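Local coordinates for Gp15 protein (PDB 6R5W) that serves as the homotrimeric receptor binding protein of Listeria phage PSA, probably attaching the virion to its bacterial host, at the interface of chains A and B. Coordinates in Å, arbitrary orientation; residue numbers count along the deposited sequence, not the author numbering. Chains: chain A/B, Gp15 protein.

Contact 1: the interface of chains A and B. Residues chain A 95, 129-130; chain B 120-121, 123, 140.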
ATOM      1  N   ILE A  95       4.216 -26.792   3.105  1.00 29.34           N
ATOM      2  CA  ILE A  95       3.588 -27.960   3.685  1.00 29.16           C
ATOM      3  C   ILE A  95       4.682 -28.774   4.347  1.00 34.45           C
ATOM      4  O   ILE A  95       5.738 -29.001   3.741  1.00 33.54           O
ATOM      5  CB  ILE A  95       2.866 -28.807   2.639  1.00 34.03           C
ATOM      6  CG1 ILE A  95       1.764 -27.986   1.922  1.00 31.95           C
ATOM      7  CG2 ILE A  95       2.227 -30.098   3.250  1.00 31.65           C
ATOM      8  CD1 ILE A  95       1.120 -28.756   0.756  1.00 35.33           C
ATOM      9  N   GLN A 129      -3.283 -32.217   4.675  1.00 32.12           N
ATOM     10  CA  GLN A 129      -3.354 -32.687   3.294  1.00 32.85           C
ATOM     11  C   GLN A 129      -4.181 -33.958   3.181  1.00 32.78           C
ATOM     12  O   GLN A 129      -3.668 -35.054   2.979  1.00 38.65           O
ATOM     13  CB  GLN A 129      -1.933 -32.850   2.831  1.00 30.46           C
ATOM     14  CG  GLN A 129      -1.798 -33.231   1.297  1.00 33.90           C
ATOM     15  CD  GLN A 129      -0.389 -33.405   0.857  1.00 34.40           C
ATOM     16  OE1 GLN A 129       0.521 -32.717   1.272  1.00 33.75           O
ATOM     17  NE2 GLN A 129      -0.170 -34.457   0.054  1.00 37.87           N
ATOM     18  N   SER A 130      -5.496 -33.799   3.333  1.00 33.23           N
ATOM     19  CA  SER A 130      -6.372 -34.943   3.476  1.00 35.18           C
ATOM     20  C   SER A 130      -7.799 -34.661   3.075  1.00 39.25           C
ATOM     21  O   SER A 130      -8.331 -33.568   3.288  1.00 37.36           O
ATOM     22  CB  SER A 130      -6.342 -35.462   4.942  1.00 37.57           C
ATOM     23  OG  SER A 130      -7.386 -36.421   5.186  1.00 36.14           O
TER
ATOM     24  N   TRP B 120       2.909 -26.543  -5.848  1.00 34.23           N
ATOM     25  CA  TRP B 120       1.889 -27.536  -5.671  1.00 33.95           C
ATOM     26  C   TRP B 120       0.733 -26.840  -4.953  1.00 34.31           C
ATOM     27  O   TRP B 120       0.758 -25.628  -4.754  1.00 41.10           O
ATOM     28  CB  TRP B 120       2.480 -28.740  -4.897  1.00 43.31           C
ATOM     29  CG  TRP B 120       1.672 -29.985  -5.028  1.00 44.54           C
ATOM     30  CD1 TRP B 120       1.579 -30.797  -6.128  1.00 43.40           C
ATOM     31  CD2 TRP B 120       0.838 -30.588  -4.011  1.00 41.55           C
ATOM     32  NE1 TRP B 120       0.740 -31.861  -5.855  1.00 43.63           N
ATOM     33  CE2 TRP B 120       0.279 -31.754  -4.565  1.00 41.35           C
ATOM     34  CE3 TRP B 120       0.541 -30.262  -2.679  1.00 39.53           C
ATOM     35  CZ2 TRP B 120      -0.584 -32.574  -3.857  1.00 40.36           C
ATOM     36  CZ3 TRP B 120      -0.334 -31.067  -1.991  1.00 37.24           C
ATOM     37  CH2 TRP B 120      -0.874 -32.223  -2.563  1.00 41.33           C
ATOM     38  N   ASN B 121      -0.261 -27.603  -4.568  1.00 31.62           N
ATOM     39  CA  ASN B 121      -1.426 -27.052  -3.932  1.00 32.44           C
ATOM     40  C   ASN B 121      -1.056 -26.293  -2.658  1.00 35.45           C
ATOM     41  O   ASN B 121      -0.104 -26.639  -1.954  1.00 33.29           O
ATOM     42  CB  ASN B 121      -2.416 -28.153  -3.578  1.00 35.88           C
ATOM     43  CG  ASN B 121      -2.967 -28.844  -4.805  1.00 41.00           C
ATOM     44  OD1 ASN B 121      -3.705 -28.250  -5.577  1.00 36.26           O
ATOM     45  ND2 ASN B 121      -2.566 -30.079  -4.988  1.00 42.61           N
ATOM     46  N   LEU B 123      -2.873 -25.212   1.050  1.00 27.70           N
ATOM     47  CA  LEU B 123      -3.896 -25.852   1.863  1.00 28.36           C
ATOM     48  C   LEU B 123      -4.533 -24.842   2.820  1.00 26.32           C
ATOM     49  O   LEU B 123      -3.812 -24.138   3.546  1.00 30.37           O
ATOM     50  CB  LEU B 123      -3.264 -26.984   2.698  1.00 30.24           C
ATOM     51  CG  LEU B 123      -2.339 -27.948   1.978  1.00 34.77           C
ATOM     52  CD1 LEU B 123      -2.037 -29.140   2.923  1.00 30.48           C
ATOM     53  CD2 LEU B 123      -2.917 -28.453   0.676  1.00 35.06           C
ATOM     54  N   TYR B 140      -7.976 -27.131  -1.158  1.00 28.82           N
ATOM     55  CA  TYR B 140      -6.725 -27.030  -1.882  1.00 27.56           C
ATOM     56  C   TYR B 140      -6.877 -25.934  -2.960  1.00 30.84           C
ATOM     57  O   TYR B 140      -7.788 -25.997  -3.781  1.00 29.38           O
ATOM     58  CB  TYR B 140      -6.327 -28.321  -2.605  1.00 30.57           C
ATOM     59  CG  TYR B 140      -5.936 -29.543  -1.789  1.00 34.56           C
ATOM     60  CD1 TYR B 140      -6.190 -29.603  -0.389  1.00 36.79           C
ATOM     61  CD2 TYR B 140      -5.370 -30.626  -2.399  1.00 37.10           C
ATOM     62  CE1 TYR B 140      -5.847 -30.693   0.349  1.00 36.69           C
ATOM     63  CE2 TYR B 140      -5.030 -31.760  -1.667  1.00 37.94           C
ATOM     64  CZ  TYR B 140      -5.274 -31.792  -0.284  1.00 40.73           C
ATOM     65  OH  TYR B 140      -4.932 -32.923   0.441  1.00 42.07           O
TER
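A:Gln129, in a loop of one C-terminal β-domain of the receptor binding protein, reaches across to B:Trp120, B:Leu123 and B:Tyr140, showing how an extended polar side chain can bridge two subunits of this homotrimer. Most of the contact is van der Waals packing. The glutamine has CG anti to the backbone N (chi1 -175°), which carries its amide to the CH2/CZ3 edge of the indole, on the side opposite B:Asn121: the amide carbon CD lies 3.7 Å from B:Trp120 CH2, and the nitrogen NE2 3.5 Å from the same carbon. Amide and indole planes are inclined by 46°, so the two do not stack flat. A:Gln129 CB touches the methyl CD1 of B:Leu123 at 3.7 Å. A:Ile95, from strand 87-97, enters with its CD1 methyl between B:Leu123 CG (3.8 Å) and B:Trp120 CE3, at about a right angle to the leucine. At the tyrosine a polar group meets the backbone. The phenol OH of B:Tyr140 rests over the flat face of the peptide joining A:Gln129 to A:Ser130, 3.1 Å from A:Ser130 N; the N-H does not point at it, making this a close polar contact, not a hydrogen bond. Within chain B, B:Asn121 ND2 sits over the centre of the B:Trp120 indole, backing one face.

Contact 2: the interface of chains A and B. Residues chain A 7, 11, 15; chain B 6, 10-11, 14.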
ATOM      1  N   GLN A   7      20.541  69.269 -26.765  1.00 62.58           N
ATOM      2  CA  GLN A   7      20.896  69.967 -25.536  1.00 74.06           C
ATOM      3  C   GLN A   7      21.622  69.015 -24.588  1.00 68.60           C
ATOM      4  O   GLN A   7      21.224  67.855 -24.435  1.00 57.37           O
ATOM      5  CB  GLN A   7      19.646  70.531 -24.854  1.00 73.44           C
ATOM      6  CG  GLN A   7      18.913  71.601 -25.663  1.00 77.99           C
ATOM      7  CD  GLN A   7      19.716  72.880 -25.836  1.00 82.77           C
ATOM      8  OE1 GLN A   7      20.219  73.458 -24.870  1.00 83.56           O
ATOM      9  NE2 GLN A   7      19.846  73.321 -27.081  1.00 80.66           N
ATOM     10  N   LEU A  11      20.409  65.080 -23.070  1.00 56.67           N
ATOM     11  CA  LEU A  11      21.269  63.908 -23.060  1.00 53.97           C
ATOM     12  C   LEU A  11      21.607  63.507 -21.636  1.00 60.92           C
ATOM     13  O   LEU A  11      21.604  62.311 -21.318  1.00 54.18           O
ATOM     14  CB  LEU A  11      22.548  64.170 -23.851  1.00 58.67           C
ATOM     15  CG  LEU A  11      23.618  63.083 -23.779  1.00 56.00           C
ATOM     16  CD1 LEU A  11      23.098  61.731 -24.325  1.00 55.97           C
ATOM     17  CD2 LEU A  11      24.888  63.515 -24.518  1.00 56.19           C
ATOM     18  N   VAL A  15      20.852  59.941 -19.906  1.00 53.42           N
ATOM     19  CA  VAL A  15      21.981  59.132 -19.469  1.00 52.15           C
ATOM     20  C   VAL A  15      21.921  58.829 -17.989  1.00 54.94           C
ATOM     21  O   VAL A  15      22.383  57.767 -17.558  1.00 47.14           O
ATOM     22  CB  VAL A  15      23.300  59.862 -19.848  1.00 59.00           C
ATOM     23  CG1 VAL A  15      24.456  59.343 -19.036  1.00 59.74           C
ATOM     24  CG2 VAL A  15      23.542  59.740 -21.364  1.00 54.12           C
TER
ATOM     25  N   ALA B   6      25.190  69.059 -26.555  1.00 74.36           N
ATOM     26  CA  ALA B   6      25.773  67.774 -26.199  1.00 72.75           C
ATOM     27  C   ALA B   6      26.830  67.378 -27.222  1.00 68.23           C
ATOM     28  O   ALA B   6      26.645  67.532 -28.431  1.00 63.87           O
ATOM     29  CB  ALA B   6      24.691  66.697 -26.102  1.00 74.17           C
ATOM     30  N   VAL B  10      30.107  61.980 -26.624  1.00 54.39           N
ATOM     31  CA  VAL B  10      29.387  61.494 -25.450  1.00 57.11           C
ATOM     32  C   VAL B  10      28.154  60.709 -25.880  1.00 53.63           C
ATOM     33  O   VAL B  10      27.922  59.586 -25.419  1.00 48.81           O
ATOM     34  CB  VAL B  10      28.994  62.666 -24.530  1.00 61.00           C
ATOM     35  CG1 VAL B  10      28.181  62.161 -23.350  1.00 60.14           C
ATOM     36  CG2 VAL B  10      30.237  63.417 -24.063  1.00 67.34           C
ATOM     37  N   LEU B  11      27.376  61.265 -26.809  1.00 49.64           N
ATOM     38  CA  LEU B  11      26.243  60.518 -27.357  1.00 51.46           C
ATOM     39  C   LEU B  11      26.693  59.203 -27.980  1.00 58.33           C
ATOM     40  O   LEU B  11      26.062  58.158 -27.765  1.00 60.07           O
ATOM     41  CB  LEU B  11      25.493  61.361 -28.368  1.00 53.62           C
ATOM     42  CG  LEU B  11      24.374  60.605 -29.081  1.00 54.45           C
ATOM     43  CD1 LEU B  11      23.410  60.084 -27.995  1.00 62.78           C
ATOM     44  CD2 LEU B  11      23.632  61.503 -30.019  1.00 53.09           C
ATOM     45  N   HIS B  14      27.564  56.456 -25.434  1.00 52.54           N
ATOM     46  CA  HIS B  14      26.363  55.950 -24.780  1.00 57.27           C
ATOM     47  C   HIS B  14      25.624  54.962 -25.672  1.00 54.83           C
ATOM     48  O   HIS B  14      25.313  53.840 -25.250  1.00 47.40           O
ATOM     49  CB  HIS B  14      25.439  57.095 -24.389  1.00 49.68           C
ATOM     50  CG  HIS B  14      24.170  56.621 -23.754  1.00 50.33           C
ATOM     51  ND1 HIS B  14      24.126  56.153 -22.452  1.00 48.95           N
ATOM     52  CD2 HIS B  14      22.902  56.531 -24.239  1.00 48.37           C
ATOM     53  CE1 HIS B  14      22.879  55.795 -22.170  1.00 46.29           C
ATOM     54  NE2 HIS B  14      22.124  56.006 -23.235  1.00 40.13           N
TER
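A:Leu11 reaches from helix 8-15 of one subunit towards B:Ala6, B:Val10 and B:Leu11 of the next, an example of short helices packing around a trimer axis in what is probably a coiled-coil-like manner. A:Leu11 CB already lies 4.0 Å from the methyl CB of B:Ala6. CG is anti to the backbone N (chi1 173°), and from it the two methyls part towards different neighbours. CD2 has the nearer contacts: it meets B:Ala6 CB at 3.6 Å and B:Val10 CG1 at 3.7 Å, lodged between a residue that precedes the partner's helix and one in its first turn. The other methyl, CD1, meets CD1 of B:Leu11 at 4.0 Å, the two leucine side chains meeting at a slant. The same residue thus faces its own counterpart, as expected of helices gathered around a common axis. One turn further along, A:Val15 places CG2 over a face of the B:His14 imidazole, 4.0 Å from the ring centroid and displaced towards the rim near ND1, a CH-pi contact. B:His14 belongs to a cadmium site, the ion possibly coming from crystallisation. The patch joins the first helices of this fragment in two subunits and is likely to steady the trimer there.

Contact 3: the interface of chains A and B. Residues chain A 93, 162; chain B 122-123, 165.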
ATOM      1  N   SER A  93       4.064 -19.834   3.716  1.00 31.14           N
ATOM      2  CA  SER A  93       3.596 -20.823   2.754  1.00 28.99           C
ATOM      3  C   SER A  93       4.417 -22.117   2.910  1.00 27.63           C
ATOM      4  O   SER A  93       5.577 -22.101   3.357  1.00 32.23           O
ATOM      5  CB  SER A  93       3.728 -20.305   1.272  1.00 28.99           C
ATOM      6  OG  SER A  93       5.091 -20.242   0.956  1.00 40.51           O
ATOM      7  N   ASP A 162       0.019 -22.508   4.872  1.00 28.98           N
ATOM      8  CA  ASP A 162      -0.386 -21.415   4.001  1.00 28.61           C
ATOM      9  C   ASP A 162      -1.371 -20.438   4.633  1.00 30.29           C
ATOM     10  O   ASP A 162      -1.599 -19.387   4.042  1.00 29.67           O
ATOM     11  CB  ASP A 162      -0.995 -22.018   2.703  1.00 26.17           C
ATOM     12  CG  ASP A 162      -0.023 -22.909   1.997  1.00 29.06           C
ATOM     13  OD1 ASP A 162       1.020 -22.364   1.616  1.00 29.72           O
ATOM     14  OD2 ASP A 162      -0.266 -24.162   1.837  1.00 32.70           O
TER
ATOM     15  N   LYS B 122      -1.835 -25.267  -2.363  1.00 32.01           N
ATOM     16  CA  LYS B 122      -1.811 -24.594  -1.053  1.00 32.40           C
ATOM     17  C   LYS B 122      -3.034 -25.031  -0.275  1.00 28.53           C
ATOM     18  O   LYS B 122      -4.113 -25.253  -0.836  1.00 30.42           O
ATOM     19  CB  LYS B 122      -1.741 -23.083  -1.226  1.00 30.98           C
ATOM     20  CG  LYS B 122      -0.412 -22.665  -1.910  1.00 27.64           C
ATOM     21  CD  LYS B 122      -0.400 -21.214  -2.319  1.00 30.52           C
ATOM     22  CE  LYS B 122      -0.414 -20.212  -1.159  1.00 29.98           C
ATOM     23  NZ  LYS B 122       0.895 -20.275  -0.411  1.00 33.69           N
ATOM     24  N   LEU B 123      -2.873 -25.212   1.050  1.00 27.70           N
ATOM     25  CA  LEU B 123      -3.896 -25.852   1.863  1.00 28.36           C
ATOM     26  C   LEU B 123      -4.533 -24.842   2.820  1.00 26.32           C
ATOM     27  O   LEU B 123      -3.812 -24.138   3.546  1.00 30.37           O
ATOM     28  CB  LEU B 123      -3.264 -26.984   2.698  1.00 30.24           C
ATOM     29  CG  LEU B 123      -2.339 -27.948   1.978  1.00 34.77           C
ATOM     30  CD1 LEU B 123      -2.037 -29.140   2.923  1.00 30.48           C
ATOM     31  CD2 LEU B 123      -2.917 -28.453   0.676  1.00 35.06           C
ATOM     32  N   ILE B 165      -6.480 -16.518   1.406  1.00 28.56           N
ATOM     33  CA  ILE B 165      -5.673 -15.325   1.124  1.00 26.03           C
ATOM     34  C   ILE B 165      -4.294 -15.751   0.726  1.00 29.15           C
ATOM     35  O   ILE B 165      -3.715 -16.561   1.441  1.00 28.87           O
ATOM     36  CB  ILE B 165      -5.565 -14.426   2.379  1.00 28.66           C
ATOM     37  CG1 ILE B 165      -6.920 -13.976   2.814  1.00 38.02           C
ATOM     38  CG2 ILE B 165      -4.648 -13.260   2.126  1.00 30.07           C
ATOM     39  CD1 ILE B 165      -6.885 -13.260   4.199  1.00 45.68           C
TER
HETATM   40  O   HOH W   1       0.523 -18.511   1.686  1.00 32.33           O
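B:Lys122 and A:Asp162 form a charged link of this β-domain interface, an instance of one carboxylate serving a side chain and a backbone of the partner together. The salt bridge joins the lysine ammonium NZ to the carboxylate oxygen OD1 at 2.9 Å. NZ approaches from above the carboxylate plane, 51° out of it. The lysine chain is bent at its third and fourth torsions, which curls the ammonium back alongside the aspartate instead of letting it extend away. The second oxygen, OD2, accepts a hydrogen bond from the backbone N of B:Leu123 at 2.9 Å; the bond is nearly straight (164° at H) and reaches the anti side of the carboxylate, somewhat tilted from its plane. With its oxygens held separately, the carboxylate has little freedom to turn about CB-CG. A water 2.8 Å from B:Lys122 NZ makes a weaker second link, 3.3 Å from the backbone O of A:Asp162. Van der Waals contact completes the fit: B:Lys122 CB packs 3.7 Å from the carboxylate carbon A:Asp162 CG. A:Ser93 CB, from strand 87-97, lies 3.3 Å from B:Lys122 NZ. The negative charge would be expected to favour the charged form of the lysine. By gripping the beginning of strand 122-127, the loop aspartate of one subunit is likely to help set how neighbouring domains sit against each other in the homotrimer.

Contacts 1 and 3 are neighbours, their C-alpha centres about 8 Å apart, and B:Leu123 belongs to both: its backbone serves the polar link while its side chain joins the apolar packing. Strand 87-97 of chain A and strand 122-127 of chain B also contribute to each, making one continuous stretch of domain interface. The C-alpha centre of contact 2 is about 99 Å from that of contact 1 and about 92 Å from that of contact 3, at the opposite end of the elongated fragment, beyond the long helix 36-57. The same two subunits are therefore joined at both extremities, helical and β-rich, as suits a slender trimer.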